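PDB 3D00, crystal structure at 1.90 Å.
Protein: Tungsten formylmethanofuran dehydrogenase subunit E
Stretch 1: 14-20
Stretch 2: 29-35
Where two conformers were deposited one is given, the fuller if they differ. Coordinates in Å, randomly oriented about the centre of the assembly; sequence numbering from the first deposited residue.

Stretch 1 14-20: EYVEKIT
Stretch 2, residues 29-35: GVLIGGF

How do the two segments lie against each other? Both are helical throughout, with phi/psi near -60/-45, and each helix extends beyond its stretch at both ends. Their N-to-C directions differ by 130°, and the axes approach to 10.6 Å. The register pairs Tyr15 with Gly34 (CA to CA 8.0 Å), Val16 with Leu31 (CA to CA 7.1 Å) and Ile19 with Val30 (CA to CA 7.3 Å), so residue numbers rise along one helix as they fall along the other, though the helices cross obliquely.

What hollow receives the Tyr15 ring? Its CB points toward the second helix, and with chi1 175° (t) and chi2 68° the ring reaches the backbone beside Gly34. That glycine leaves the necessary space: an ideal CB there would sit 2.7 Å from Tyr15 CE2, a clash. Leu31 CA lies at the ring edge, 4.0 Å from Tyr15 CE2.

Where does the tyrosine hydroxyl end up? Tyr15 OH donates a short hydrogen bond of 2.5 Å to Val30 O, which lies near the ring plane. The same carbonyl accepts the helical bond from Gly34 N, with 3.0 Å between Gly34 N and Val30 O, so one oxygen serves both. Tyr15 OH also lies 3.5 Å from Gly34 N, but the angle is too poor for a hydrogen bond.

How do the aliphatic side chains fill the remaining space? Leu31 starts away from the first helix, yet its m,t rotamer (chi1 -67°, chi2 172°) brings its end back. Leu31 CD2 packs against both neighbours, 3.5 Å from Val16 CG2 and 3.4 Å from Ile19 CD1. Val16 is t; Ile19 is p,t (72°, -164°). Val30, chi1 -171° (t), points toward the first helix and places CG1 3.9 Å from Ile19 CB and 3.4 Å from Tyr15 OH. Together the two stretches bury 249 Å² between them, both sides summed.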

# COMPACT_ATOMS: atom_id res chain seq x y z
N GLU A 14 10.67 18.36 -8.41
CA GLU A 14 10.14 18.16 -7.04
C GLU A 14 9.50 16.78 -6.90
O GLU A 14 9.64 16.11 -5.85
CB GLU A 14 9.10 19.24 -6.70
CG GLU A 14 9.69 20.58 -6.21
CD GLU A 14 8.81 21.78 -6.52
OE1 GLU A 14 7.56 21.69 -6.43
OE2 GLU A 14 9.37 22.84 -6.86
N TYR A 15 8.79 16.36 -7.94
CA TYR A 15 8.10 15.07 -7.91
C TYR A 15 9.12 13.92 -7.93
O TYR A 15 8.98 12.98 -7.15
CB TYR A 15 7.05 14.95 -9.02
CG TYR A 15 6.41 13.57 -9.06
CD1 TYR A 15 5.58 13.12 -8.01
CD2 TYR A 15 6.70 12.68 -10.10
CE1 TYR A 15 5.02 11.83 -8.05
CE2 TYR A 15 6.17 11.40 -10.13
CZ TYR A 15 5.32 10.98 -9.10
OH TYR A 15 4.79 9.70 -9.14
N VAL A 16 10.14 14.02 -8.80
CA VAL A 16 11.23 13.03 -8.83
C VAL A 16 11.86 12.91 -7.45
O VAL A 16 12.06 11.80 -6.95
CB VAL A 16 12.30 13.36 -9.92
CG1 VAL A 16 13.54 12.47 -9.76
CG2 VAL A 16 11.69 13.22 -11.33
N GLU A 17 12.17 14.05 -6.82
CA GLU A 17 12.72 14.09 -5.45
C GLU A 17 11.83 13.34 -4.45
O GLU A 17 12.30 12.45 -3.74
N LYS A 18 10.56 13.73 -4.39
CA LYS A 18 9.59 13.09 -3.48
C LYS A 18 9.49 11.58 -3.73
O LYS A 18 9.48 10.79 -2.78
CB LYS A 18 8.20 13.74 -3.60
CG LYS A 18 8.20 15.20 -3.11
N ILE A 19 9.45 11.16 -4.99
CA ILE A 19 9.28 9.73 -5.24
C ILE A 19 10.53 8.88 -5.00
O ILE A 19 10.39 7.76 -4.51
CB ILE A 19 8.60 9.40 -6.62
CG1 ILE A 19 9.49 9.66 -7.81
CG2 ILE A 19 7.38 10.26 -6.84
CD1 ILE A 19 8.71 9.69 -9.07
N THR A 20 11.73 9.39 -5.27
CA THR A 20 12.96 8.67 -4.89
C THR A 20 13.04 8.49 -3.35
O THR A 20 13.44 7.43 -2.85
CB THR A 20 14.25 9.40 -5.39
OG1 THR A 20 14.13 9.70 -6.78
CG2 THR A 20 15.51 8.54 -5.20
N GLY A 29 7.93 3.57 -13.75
CA GLY A 29 6.53 3.34 -13.42
C GLY A 29 5.90 4.39 -12.53
O GLY A 29 4.75 4.78 -12.73
N VAL A 30 6.65 4.86 -11.53
CA VAL A 30 6.14 5.87 -10.59
C VAL A 30 6.19 7.25 -11.23
O VAL A 30 5.35 8.07 -10.97
CB VAL A 30 6.93 5.86 -9.28
CG1 VAL A 30 6.24 6.76 -8.26
CG2 VAL A 30 7.00 4.46 -8.76
N LEU A 31 7.17 7.50 -12.07
CA LEU A 31 7.23 8.73 -12.89
C LEU A 31 6.03 8.80 -13.86
O LEU A 31 5.25 9.78 -13.87
CB LEU A 31 8.59 8.79 -13.65
CG LEU A 31 9.87 8.96 -12.83
CD1 LEU A 31 11.12 8.80 -13.66
CD2 LEU A 31 9.85 10.31 -12.18
N ILE A 32 5.85 7.74 -14.65
CA ILE A 32 4.72 7.68 -15.56
C ILE A 32 3.44 7.80 -14.72
O ILE A 32 2.56 8.56 -15.06
CB ILE A 32 4.75 6.44 -16.47
CG1 ILE A 32 5.98 6.48 -17.39
CG2 ILE A 32 3.48 6.39 -17.32
CD1 ILE A 32 6.16 5.20 -18.19
N GLY A 33 3.38 7.06 -13.62
CA GLY A 33 2.31 7.08 -12.66
C GLY A 33 1.90 8.46 -12.23
O GLY A 33 0.72 8.69 -12.06
N GLY A 34 2.88 9.35 -12.02
CA GLY A 34 2.61 10.77 -11.75
C GLY A 34 1.79 11.49 -12.80
O GLY A 34 0.93 12.35 -12.49
N PHE A 35 2.13 11.23 -14.06
CA PHE A 35 1.40 11.82 -15.16
C PHE A 35 0.03 11.27 -15.18
O PHE A 35 -0.89 11.96 -15.51
CB PHE A 35 2.11 11.58 -16.48
CG PHE A 35 3.34 12.41 -16.63
CD1 PHE A 35 3.23 13.79 -16.75
CD2 PHE A 35 4.59 11.83 -16.73
CE1 PHE A 35 4.35 14.56 -16.90
CE2 PHE A 35 5.70 12.59 -16.89
CZ PHE A 35 5.60 13.94 -16.96